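Local coordinates for protein amidase, hydantoinase/carbamoylase family (PDB 6C0D) that probably hydrolyses N-carbamoyl-L-amino acids to the free amino acids, as a zinc-dependent homodimeric amidase of the peptidase M20 family, at residues G81-V85 / K187-A191; F147-A151 / V371-H375; I227-A233 / F281-G286; R242-A247 / H320-A324. Where two conformers were deposited one is given. Residue numbers count along the deposited sequence, not the author numbering.

Contact 1: G81-V85 / K187-A191; sequences GPALV and KRQRA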
loop_
_atom_site.group_PDB
_atom_site.type_symbol
_atom_site.label_atom_id
_atom_site.label_comp_id
_atom_site.label_asym_id
_atom_site.label_seq_id
_atom_site.Cartn_x
_atom_site.Cartn_y
_atom_site.Cartn_z
ATOM N N GLY A 81 43.854 10.505 36.121
ATOM C CA GLY A 81 42.773 9.921 36.888
ATOM C C GLY A 81 41.576 9.500 36.055
ATOM O O GLY A 81 41.606 9.529 34.821
ATOM N N PRO A 82 40.488 9.110 36.721
ATOM C CA PRO A 82 39.324 8.587 35.994
ATOM C C PRO A 82 38.595 9.677 35.238
ATOM O O PRO A 82 38.503 10.820 35.690
ATOM C CB PRO A 82 38.433 8.014 37.105
ATOM C CG PRO A 82 38.805 8.808 38.324
ATOM C CD PRO A 82 40.288 9.102 38.182
ATOM N N ALA A 83 38.008 9.286 34.108
ATOM C CA ALA A 83 37.416 10.236 33.177
ATOM C C ALA A 83 35.932 9.959 32.981
ATOM O O ALA A 83 35.480 8.809 32.977
ATOM C CB ALA A 83 38.124 10.188 31.812
ATOM N N LEU A 84 35.190 11.039 32.815
ATOM C CA LEU A 84 33.817 11.011 32.345
ATOM C C LEU A 84 33.811 11.403 30.870
ATOM O O LEU A 84 34.369 12.438 30.509
ATOM C CB LEU A 84 32.971 11.991 33.165
ATOM C CG LEU A 84 31.575 12.341 32.608
ATOM C CD1 LEU A 84 30.702 11.106 32.660
ATOM C CD2 LEU A 84 30.984 13.453 33.476
ATOM N N VAL A 85 33.172 10.595 30.027
ATOM C CA VAL A 85 33.036 10.888 28.598
ATOM C C VAL A 85 31.644 11.468 28.365
ATOM O O VAL A 85 30.649 10.884 28.809
ATOM C CB VAL A 85 33.239 9.617 27.748
ATOM C CG1 VAL A 85 33.150 9.937 26.239
ATOM C CG2 VAL A 85 34.564 8.911 28.085
ATOM N N LYS A 187 40.010 1.048 32.086
ATOM C CA LYS A 187 40.601 1.444 33.361
ATOM C C LYS A 187 40.449 2.947 33.608
ATOM O O LYS A 187 40.282 3.368 34.758
ATOM C CB LYS A 187 42.077 1.048 33.416
ATOM N N ARG A 188 40.486 3.761 32.550
ATOM C CA ARG A 188 40.448 5.219 32.663
ATOM C C ARG A 188 39.042 5.804 32.524
ATOM O O ARG A 188 38.637 6.634 33.343
ATOM C CB ARG A 188 41.384 5.836 31.610
ATOM C CG ARG A 188 41.300 7.353 31.470
ATOM C CD ARG A 188 42.332 7.910 30.476
ATOM N NE ARG A 188 42.140 9.350 30.423
ATOM C CZ ARG A 188 41.194 9.945 29.698
ATOM N NH1 ARG A 188 41.031 11.260 29.774
ATOM N NH2 ARG A 188 40.405 9.229 28.897
ATOM N N GLN A 189 38.294 5.414 31.484
ATOM C CA GLN A 189 36.983 5.997 31.173
ATOM C C GLN A 189 35.905 5.218 31.916
ATOM O O GLN A 189 35.601 4.072 31.568
ATOM C CB GLN A 189 36.771 5.987 29.660
ATOM C CG GLN A 189 37.739 6.968 28.978
ATOM C CD GLN A 189 38.003 6.669 27.518
ATOM O OE1 GLN A 189 38.138 5.514 27.133
ATOM N NE2 GLN A 189 38.084 7.721 26.695
ATOM N N ARG A 190 35.328 5.833 32.949
ATOM C CA ARG A 190 34.490 5.071 33.861
ATOM C C ARG A 190 33.009 5.407 33.773
ATOM O O ARG A 190 32.208 4.728 34.430
ATOM C CB ARG A 190 34.955 5.262 35.309
ATOM C CG ARG A 190 36.350 4.697 35.598
ATOM C CD ARG A 190 36.468 3.228 35.216
ATOM N NE ARG A 190 35.407 2.397 35.780
ATOM C CZ ARG A 190 34.674 1.543 35.070
ATOM N NH1 ARG A 190 34.893 1.403 33.771
ATOM N NH2 ARG A 190 33.730 0.822 35.658
ATOM N N ALA A 191 32.625 6.391 32.967
ATOM C CA ALA A 191 31.214 6.753 32.853
ATOM C C ALA A 191 31.010 7.510 31.555
ATOM O O ALA A 191 31.928 8.166 31.064
ATOM C CB ALA A 191 30.756 7.614 34.031
HETATM O O HOH W 1 42.797 10.635 32.758
#

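Contact 2: F147-A151 / V371-H375; sequences FVGDA and VIAQH. With EDO (1,2-ethanediol), chain I.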
loop_
_atom_site.group_PDB
_atom_site.type_symbol
_atom_site.label_atom_id
_atom_site.label_comp_id
_atom_site.label_asym_id
_atom_site.label_seq_id
_atom_site.Cartn_x
_atom_site.Cartn_y
_atom_site.Cartn_z
ATOM N N PHE A 147 34.552 2.514 19.032
ATOM C CA PHE A 147 35.100 2.938 20.318
ATOM C C PHE A 147 35.134 1.790 21.325
ATOM O O PHE A 147 36.168 1.532 21.958
ATOM C CB PHE A 147 34.264 4.102 20.843
ATOM C CG PHE A 147 34.705 4.622 22.179
ATOM C CD1 PHE A 147 35.936 5.244 22.320
ATOM C CD2 PHE A 147 33.874 4.515 23.287
ATOM C CE1 PHE A 147 36.339 5.741 23.553
ATOM C CE2 PHE A 147 34.267 4.999 24.515
ATOM C CZ PHE A 147 35.505 5.617 24.653
ATOM N N VAL A 148 34.014 1.074 21.483
ATOM C CA VAL A 148 33.970 -0.008 22.471
ATOM C C VAL A 148 34.593 -1.294 21.966
ATOM O O VAL A 148 34.653 -2.278 22.717
ATOM C CB VAL A 148 32.528 -0.293 22.950
ATOM C CG1 VAL A 148 31.871 1.001 23.456
ATOM C CG2 VAL A 148 31.695 -0.924 21.855
ATOM N N GLY A 149 35.069 -1.324 20.725
ATOM C CA GLY A 149 35.703 -2.530 20.228
ATOM C C GLY A 149 34.757 -3.587 19.709
ATOM O O GLY A 149 35.174 -4.735 19.535
ATOM N N ASP A 150 33.487 -3.247 19.472
ATOM C CA ASP A 150 32.574 -4.147 18.778
ATOM C C ASP A 150 33.052 -4.364 17.339
ATOM O O ASP A 150 33.883 -3.618 16.812
ATOM C CB ASP A 150 31.145 -3.590 18.782
ATOM C CG ASP A 150 30.463 -3.686 20.151
ATOM O OD1 ASP A 150 30.988 -4.364 21.056
ATOM O OD2 ASP A 150 29.381 -3.069 20.323
ATOM N N ALA A 151 32.516 -5.401 16.695
ATOM C CA ALA A 151 32.968 -5.761 15.352
ATOM C C ALA A 151 32.611 -4.678 14.334
ATOM O O ALA A 151 31.453 -4.252 14.244
ATOM C CB ALA A 151 32.358 -7.098 14.929
ATOM N N VAL A 371 24.940 1.367 22.805
ATOM C CA VAL A 371 26.152 0.597 22.528
ATOM C C VAL A 371 27.147 0.742 23.678
ATOM O O VAL A 371 27.734 -0.242 24.150
ATOM C CB VAL A 371 26.766 1.055 21.191
ATOM C CG1 VAL A 371 28.175 0.464 20.981
ATOM C CG2 VAL A 371 25.839 0.691 20.020
ATOM N N ILE A 372 27.365 1.973 24.124
ATOM C CA ILE A 372 28.398 2.228 25.129
ATOM C C ILE A 372 28.003 1.629 26.477
ATOM O O ILE A 372 28.853 1.106 27.209
ATOM C CB ILE A 372 28.671 3.740 25.203
ATOM C CG1 ILE A 372 29.384 4.171 23.913
ATOM C CG2 ILE A 372 29.522 4.105 26.454
ATOM C CD1 ILE A 372 29.236 5.630 23.605
ATOM N N ALA A 373 26.701 1.643 26.798
ATOM C CA ALA A 373 26.221 1.180 28.101
ATOM C C ALA A 373 26.531 -0.284 28.368
ATOM O O ALA A 373 26.556 -0.700 29.535
ATOM C CB ALA A 373 24.707 1.396 28.224
ATOM N N GLN A 374 26.743 -1.080 27.325
ATOM C CA GLN A 374 27.066 -2.483 27.513
ATOM C C GLN A 374 28.516 -2.688 27.954
ATOM O O GLN A 374 28.890 -3.815 28.287
ATOM C CB GLN A 374 26.736 -3.241 26.215
ATOM C CG GLN A 374 25.282 -2.927 25.722
ATOM C CD GLN A 374 24.887 -3.572 24.389
ATOM O OE1 GLN A 374 25.394 -4.630 24.020
ATOM N NE2 GLN A 374 23.952 -2.931 23.669
ATOM N N HIS A 375 29.323 -1.621 27.992
ATOM C CA HIS A 375 30.741 -1.714 28.336
ATOM C C HIS A 375 31.139 -0.894 29.547
ATOM O O HIS A 375 31.995 -1.330 30.319
ATOM C CB HIS A 375 31.595 -1.286 27.138
ATOM C CG HIS A 375 31.419 -2.175 25.950
ATOM N ND1 HIS A 375 32.261 -3.232 25.681
ATOM C CD2 HIS A 375 30.466 -2.194 24.988
ATOM C CE1 HIS A 375 31.845 -3.855 24.591
ATOM N NE2 HIS A 375 30.756 -3.247 24.155
HETATM C C1 EDO I . 28.723 -1.560 31.900
HETATM O O1 EDO I . 27.475 -2.231 31.720
HETATM C C2 EDO I . 29.057 -1.472 33.384
HETATM O O2 EDO I . 27.928 -0.942 34.086
HETATM O O HOH W 2 28.014 -2.900 22.807
HETATM O O HOH W 3 28.340 -5.780 22.568
#

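Contact 3: I227-A233 / F281-G286; sequences IGQRNHA and FSVVPG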
loop_
_atom_site.group_PDB
_atom_site.type_symbol
_atom_site.label_atom_id
_atom_site.label_comp_id
_atom_site.label_asym_id
_atom_site.label_seq_id
_atom_site.Cartn_x
_atom_site.Cartn_y
_atom_site.Cartn_z
ATOM N N ILE A 227 -1.799 -15.039 2.503
ATOM C CA ILE A 227 -1.865 -15.684 1.202
ATOM C C ILE A 227 -3.276 -16.203 1.033
ATOM O O ILE A 227 -3.675 -17.169 1.697
ATOM C CB ILE A 227 -0.842 -16.816 1.051
ATOM C CG1 ILE A 227 0.597 -16.288 1.212
ATOM C CG2 ILE A 227 -1.002 -17.456 -0.313
ATOM C CD1 ILE A 227 1.081 -16.235 2.648
ATOM N N GLY A 228 -4.030 -15.560 0.149
ATOM C CA GLY A 228 -5.372 -15.980 -0.166
ATOM C C GLY A 228 -5.492 -16.306 -1.643
ATOM O O GLY A 228 -4.649 -17.024 -2.187
ATOM N N GLN A 229 -6.527 -15.784 -2.302
ATOM C CA GLN A 229 -6.777 -16.100 -3.699
ATOM C C GLN A 229 -7.306 -14.861 -4.411
ATOM O O GLN A 229 -8.240 -14.225 -3.924
ATOM C CB GLN A 229 -7.779 -17.246 -3.798
ATOM C CG GLN A 229 -8.162 -17.661 -5.182
ATOM C CD GLN A 229 -9.142 -18.805 -5.133
ATOM O OE1 GLN A 229 -8.754 -19.949 -4.917
ATOM N NE2 GLN A 229 -10.427 -18.496 -5.287
ATOM N N ARG A 230 -6.691 -14.515 -5.538
ATOM C CA ARG A 230 -7.197 -13.439 -6.380
ATOM C C ARG A 230 -8.548 -13.837 -6.957
ATOM O O ARG A 230 -8.761 -15.002 -7.300
ATOM C CB ARG A 230 -6.223 -13.167 -7.527
ATOM C CG ARG A 230 -5.501 -11.862 -7.486
ATOM C CD ARG A 230 -4.586 -11.716 -8.698
ATOM N NE ARG A 230 -3.271 -11.216 -8.304
ATOM C CZ ARG A 230 -2.393 -10.694 -9.148
ATOM N NH1 ARG A 230 -1.225 -10.249 -8.703
ATOM N NH2 ARG A 230 -2.694 -10.606 -10.438
ATOM N N ASN A 231 -9.450 -12.866 -7.105
ATOM C CA ASN A 231 -10.756 -13.133 -7.707
ATOM C C ASN A 231 -11.311 -11.837 -8.282
ATOM O O ASN A 231 -10.923 -10.736 -7.887
ATOM C CB ASN A 231 -11.771 -13.697 -6.701
ATOM C CG ASN A 231 -11.722 -15.208 -6.555
ATOM O OD1 ASN A 231 -11.474 -15.719 -5.458
ATOM N ND2 ASN A 231 -12.029 -15.934 -7.639
ATOM N N HIS A 232 -12.231 -11.988 -9.225
ATOM C CA HIS A 232 -12.934 -10.841 -9.784
ATOM C C HIS A 232 -13.863 -10.267 -8.716
ATOM O O HIS A 232 -14.691 -10.994 -8.157
ATOM C CB HIS A 232 -13.704 -11.302 -11.021
ATOM C CG HIS A 232 -14.342 -10.192 -11.801
ATOM N ND1 HIS A 232 -15.293 -9.353 -11.261
ATOM C CD2 HIS A 232 -14.198 -9.811 -13.095
ATOM C CE1 HIS A 232 -15.685 -8.483 -12.178
ATOM N NE2 HIS A 232 -15.034 -8.737 -13.301
ATOM N N ALA A 233 -13.718 -8.970 -8.416
ATOM C CA ALA A 233 -14.449 -8.376 -7.301
ATOM C C ALA A 233 -15.943 -8.217 -7.566
ATOM O O ALA A 233 -16.687 -7.914 -6.624
ATOM C CB ALA A 233 -13.865 -7.007 -6.951
ATOM N N PHE A 281 -9.112 -1.774 -7.976
ATOM C CA PHE A 281 -10.511 -1.687 -7.545
ATOM C C PHE A 281 -11.268 -2.994 -7.729
ATOM O O PHE A 281 -12.088 -3.362 -6.884
ATOM C CB PHE A 281 -11.256 -0.602 -8.337
ATOM C CG PHE A 281 -11.305 0.759 -7.670
ATOM C CD1 PHE A 281 -12.047 0.967 -6.510
ATOM C CD2 PHE A 281 -10.653 1.838 -8.240
ATOM C CE1 PHE A 281 -12.118 2.211 -5.925
ATOM C CE2 PHE A 281 -10.715 3.091 -7.642
ATOM C CZ PHE A 281 -11.450 3.269 -6.478
ATOM N N SER A 282 -11.082 -3.670 -8.868
ATOM C CA SER A 282 -11.964 -4.772 -9.239
ATOM C C SER A 282 -11.348 -6.153 -9.026
ATOM O O SER A 282 -11.838 -7.133 -9.601
ATOM C CB SER A 282 -12.410 -4.619 -10.692
ATOM O OG SER A 282 -13.202 -3.450 -10.841
ATOM N N VAL A 283 -10.305 -6.259 -8.209
ATOM C CA VAL A 283 -9.678 -7.548 -7.919
ATOM C C VAL A 283 -9.625 -7.762 -6.408
ATOM O O VAL A 283 -8.995 -6.980 -5.685
ATOM C CB VAL A 283 -8.265 -7.635 -8.521
ATOM C CG1 VAL A 283 -7.674 -9.020 -8.267
ATOM C CG2 VAL A 283 -8.304 -7.303 -10.028
ATOM N N VAL A 284 -10.281 -8.820 -5.936
ATOM C CA VAL A 284 -10.110 -9.299 -4.566
ATOM C C VAL A 284 -8.628 -9.622 -4.377
ATOM O O VAL A 284 -8.088 -10.432 -5.142
ATOM C CB VAL A 284 -10.981 -10.543 -4.309
ATOM C CG1 VAL A 284 -10.825 -11.013 -2.860
ATOM C CG2 VAL A 284 -12.451 -10.270 -4.686
ATOM N N PRO A 285 -7.937 -9.004 -3.412
ATOM C CA PRO A 285 -6.487 -9.232 -3.259
ATOM C C PRO A 285 -6.182 -10.680 -2.908
ATOM O O PRO A 285 -6.734 -11.228 -1.955
ATOM C CB PRO A 285 -6.093 -8.299 -2.102
ATOM C CG PRO A 285 -7.214 -7.308 -1.961
ATOM C CD PRO A 285 -8.463 -7.997 -2.474
ATOM N N GLY A 286 -5.257 -11.282 -3.656
ATOM C CA GLY A 286 -4.829 -12.641 -3.367
ATOM C C GLY A 286 -3.663 -12.738 -2.397
ATOM O O GLY A 286 -3.380 -13.811 -1.846
HETATM O O HOH W 4 -2.789 -11.633 -5.748
#

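Contact 4: R242-A247 / H320-A324; sequences RDAGAA and HLVRA. With EDO (1,2-ethanediol), chain H.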
loop_
_atom_site.group_PDB
_atom_site.type_symbol
_atom_site.label_atom_id
_atom_site.label_comp_id
_atom_site.label_asym_id
_atom_site.label_seq_id
_atom_site.Cartn_x
_atom_site.Cartn_y
_atom_site.Cartn_z
ATOM N N ARG A 242 -11.430 -15.548 -0.546
ATOM C CA ARG A 242 -10.244 -15.711 0.285
ATOM C C ARG A 242 -9.449 -14.411 0.142
ATOM O O ARG A 242 -8.368 -14.380 -0.440
ATOM C CB ARG A 242 -9.430 -16.928 -0.140
ATOM C CG ARG A 242 -10.219 -18.244 -0.058
ATOM C CD ARG A 242 -9.894 -19.137 -1.229
ATOM N NE ARG A 242 -10.423 -20.486 -1.051
ATOM C CZ ARG A 242 -9.768 -21.448 -0.412
ATOM N NH1 ARG A 242 -8.578 -21.184 0.100
ATOM N NH2 ARG A 242 -10.300 -22.665 -0.292
ATOM N N ASP A 243 -10.035 -13.330 0.647
ATOM C CA ASP A 243 -9.512 -11.980 0.469
ATOM C C ASP A 243 -8.344 -11.762 1.431
ATOM O O ASP A 243 -8.531 -11.675 2.646
ATOM C CB ASP A 243 -10.652 -10.986 0.697
ATOM C CG ASP A 243 -10.265 -9.548 0.432
ATOM O OD1 ASP A 243 -9.118 -9.138 0.758
ATOM O OD2 ASP A 243 -11.173 -8.808 -0.030
ATOM N N ALA A 244 -7.131 -11.662 0.886
ATOM C CA ALA A 244 -5.956 -11.534 1.747
ATOM C C ALA A 244 -5.941 -10.205 2.491
ATOM O O ALA A 244 -5.381 -10.118 3.595
ATOM C CB ALA A 244 -4.681 -11.670 0.917
ATOM N N GLY A 245 -6.487 -9.150 1.888
ATOM C CA GLY A 245 -6.519 -7.862 2.576
ATOM C C GLY A 245 -7.515 -7.837 3.718
ATOM O O GLY A 245 -7.285 -7.190 4.742
ATOM N N ALA A 246 -8.643 -8.529 3.558
ATOM C CA ALA A 246 -9.599 -8.618 4.656
ATOM C C ALA A 246 -9.017 -9.409 5.821
ATOM O O ALA A 246 -9.239 -9.059 6.989
ATOM C CB ALA A 246 -10.898 -9.268 4.182
ATOM N N ALA A 247 -8.289 -10.493 5.519
ATOM C CA ALA A 247 -7.585 -11.220 6.571
ATOM C C ALA A 247 -6.599 -10.308 7.294
ATOM O O ALA A 247 -6.548 -10.277 8.528
ATOM C CB ALA A 247 -6.859 -12.424 5.967
ATOM N N HIS A 320 -8.575 -20.157 9.588
ATOM C CA HIS A 320 -8.993 -19.345 8.452
ATOM C C HIS A 320 -8.460 -19.886 7.130
ATOM O O HIS A 320 -7.433 -20.568 7.076
ATOM C CB HIS A 320 -8.526 -17.899 8.640
ATOM C CG HIS A 320 -9.216 -17.193 9.763
ATOM N ND1 HIS A 320 -10.492 -16.690 9.641
ATOM C CD2 HIS A 320 -8.832 -16.944 11.038
ATOM C CE1 HIS A 320 -10.857 -16.140 10.784
ATOM N NE2 HIS A 320 -9.871 -16.284 11.650
ATOM N N LEU A 321 -9.169 -19.545 6.048
ATOM C CA LEU A 321 -8.770 -20.010 4.721
ATOM C C LEU A 321 -7.563 -19.252 4.192
ATOM O O LEU A 321 -6.754 -19.827 3.458
ATOM C CB LEU A 321 -9.932 -19.874 3.737
ATOM C CG LEU A 321 -11.116 -20.823 3.935
ATOM C CD1 LEU A 321 -12.179 -20.562 2.869
ATOM C CD2 LEU A 321 -10.612 -22.251 3.870
ATOM N N VAL A 322 -7.416 -17.978 4.554
ATOM C CA VAL A 322 -6.229 -17.215 4.176
ATOM C C VAL A 322 -5.101 -17.577 5.137
ATOM O O VAL A 322 -5.243 -17.433 6.355
ATOM C CB VAL A 322 -6.512 -15.701 4.203
ATOM C CG1 VAL A 322 -5.250 -14.917 3.897
ATOM C CG2 VAL A 322 -7.621 -15.324 3.188
ATOM N N ARG A 323 -3.970 -18.034 4.597
ATOM C CA ARG A 323 -2.841 -18.418 5.435
ATOM C C ARG A 323 -2.032 -17.193 5.845
ATOM O O ARG A 323 -1.819 -16.286 5.046
ATOM C CB ARG A 323 -1.934 -19.402 4.699
ATOM C CG ARG A 323 -0.700 -19.819 5.510
ATOM C CD ARG A 323 0.050 -20.951 4.814
ATOM N NE ARG A 323 0.384 -20.625 3.429
ATOM C CZ ARG A 323 1.524 -20.054 3.051
ATOM N NH1 ARG A 323 2.442 -19.742 3.953
ATOM N NH2 ARG A 323 1.749 -19.793 1.773
ATOM N N ALA A 324 -1.564 -17.185 7.101
ATOM C CA ALA A 324 -0.700 -16.134 7.628
ATOM C C ALA A 324 0.729 -16.642 7.779
ATOM O O ALA A 324 0.964 -17.802 8.131
ATOM C CB ALA A 324 -1.201 -15.628 8.988
HETATM C C1 EDO H . -11.770 -17.048 6.742
HETATM O O1 EDO H . -12.399 -18.330 6.754
HETATM C C2 EDO H . -10.931 -16.921 5.483
HETATM O O2 EDO H . -9.695 -16.257 5.777
HETATM O O HOH W 5 -6.733 -19.119 0.632
#

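Contact 1: G81-V85 / K187-A191
Three main-chain hydrogen bonds zip the start of strand 83-88 to the start of strand 189-198. Ala-83 uses both of its polar backbone atoms: its N donates to Arg-188 O (2.8 Å), and its O accepts from Arg-190 N (3.0 Å), so that it brackets Gln-189, its partner in the parallel bridge. Two residues on, Val-85 N gives a nearly straight bond to Ala-191 O at 2.9 Å. Leu-84 turns its backbone the other way and bonds to Ala-125 and Asp-127 of strand 125-130. Strand 83-88 is therefore an inner strand of the parallel part of the sheet in the metal-binding domain of this M20 enzyme, and the contact lies at the end where both strands begin. Arg-188 and Gln-189 find side-chain partners too. Water 1 accepts from Arg-188 NE (2.7 Å) and is hydrogen-bonded to Gly-81 O (2.6 Å), while the far end of the guanidinium forms a salt bridge with Asp-127 and one of its faces lies against the methyl of Ala-83. Gln-189 NE2 also bonds to Asp-127, and its OE1 accepts from the backbone of Asp-185. Apolar contacts add to these: Leu-84 CD1 meets Ala-191 CB at 3.8 Å, with helix 399-419 packed on the leucine, and Val-85 CG2 sits 3.8 Å from Gln-189 CG.

Contact 2: F147-A151 / V371-H375
Apolar packing centres on Val-148. Its CG2 meets Val-371 CG1 at 3.9 Å, and its CG1 lies 4.1 Å from Ile-372 CG1. The same side chain makes a CH-pi contact: Val-148 CB stands 3.6 Å from the centroid of the His-375 ring, only 16° off the ring normal, so the imidazole lies flat against the valine. Each segment carries the chain out of the last part of a helix, 142-148 or 368-372, into the loop that follows, and the chain leaves the first of them through a Schellman motif. Gly-149 takes a positive phi there, where a CB would jam against the preceding carbonyl oxygen, and the turn brings Asp-150 round to the second segment. Both helices belong to the metal-binding domain of the M20 fold, and the side chain of Ile-372 is about 12 Å from the bound zinc ion. Polar contacts gather at the rim of the imidazole. His-375 NE2 donates a weak hydrogen bond to Asp-150 OD1 (3.3 Å), which lies near the ring plane. Water 2 lies within hydrogen-bonding distance of Asp-150 OD2 (2.8 Å), Val-371 O (3.0 Å) and His-375 NE2 (3.1 Å), bridging the aspartate and the other helix. On the far side of the turn, a 1,2-ethanediol, probably from the crystallisation liquor, donates from its O1 to Ala-373 O at 2.8 Å.

Contact 3: I227-A233 / F281-G286
Segments 227-233 and 281-286 run roughly antiparallel, their end-to-end directions 148° apart. Asn-231 and Val-284 form a hydrogen-bonded pair: Val-284 N donates to Asn-231 O at 2.8 Å, and Asn-231 N returns a weak bond to Val-284 O at 3.4 Å. Beyond them Ala-233 N reaches Ser-282 O (2.9 Å), and at the other end Gly-228 N reaches Gly-286 O (2.7 Å). Gly-286 comes so close to Arg-230 that a CB on it would clash with Arg-230 N. Among the side chains, Arg-230 CG lies 3.7 Å from Val-283 CG1 and its guanidinium forms a salt bridge with Asp-277, while Ala-233 CB packs on Val-284 CG2 at 4.2 Å. Ser-282 OG bonds to Gln-293 of the second subunit, whose His-291 ring meets Phe-281. Backbone bonds thus hold the ladder, while side chains such as Phe-281 and Ser-282 take part in the homodimer interface.

Contact 4: R242-A247 / H320-A324
Arg-242 stretches over segment 320-324 and lays one face of its guanidinium over Leu-321 CB, which is 4.1 Å from NH1. No hydrogen bond joins the two segments directly; water 5 does so instead, accepting from Arg-242 NH1 (2.8 Å) and donating to Leu-321 O (2.9 Å). The backbone of Arg-242 rests on Val-322, with Arg-242 C 3.7 Å from Val-322 CG2. Next comes Asp-243, the N-cap of helix 244-262. Its CB points away from the other segment, and its OD1 accepts from Ala-246 N (2.9 Å) and, weakly, from Gly-245 N (2.9 Å), while its carbonyl O takes the bond from Ala-247 N (3.1 Å) and also lies 3.8 Å from Val-322 CG2. Ala-244 starts the helix and touches Val-322 through CB to CG1, 4.4 Å. One turn later Ala-247 points at the same valine, its CB 3.6 Å from Val-322 CG1, so Val-322 fits against the first turn. Val-322 N faces another way and donates to O2 of a 1,2-ethanediol (3.1 Å), probably from the crystallisation liquor. Phe-226 of strand 210-227 and Trp-316 of helix 299-317 close the apolar layer around Ala-247. A capped helix start packed against the lead-in to strand 323-328, with both helices lying on one sheet, is the helix-on-sheet layering of the alpha/beta dimerisation domain of M20 enzymes.

The four contacts fall into two groups at opposite ends of an elongated subunit. Contacts 1 and 2 have centres 15 Å apart and touch where Gln-189 OE1 lies 3.6 Å from Phe-147 CZ; both belong to the metal-binding domain. Contacts 3 and 4, centres 10 Å apart, share the smaller domain, where Ile-227 N lies 2.8 Å from Arg-323 O and Pro-285 O 2.9 Å from Ala-244 N, both probable hydrogen bonds. Contacts 1 and 3 are 62 Å apart between centres. Along the chain, contact 1 closes before contacts 3 and 4 open, and both of these are nested inside the loop closed by contact 2. The smaller domain is thus an insertion, after which the chain returns to complete the metal-binding domain.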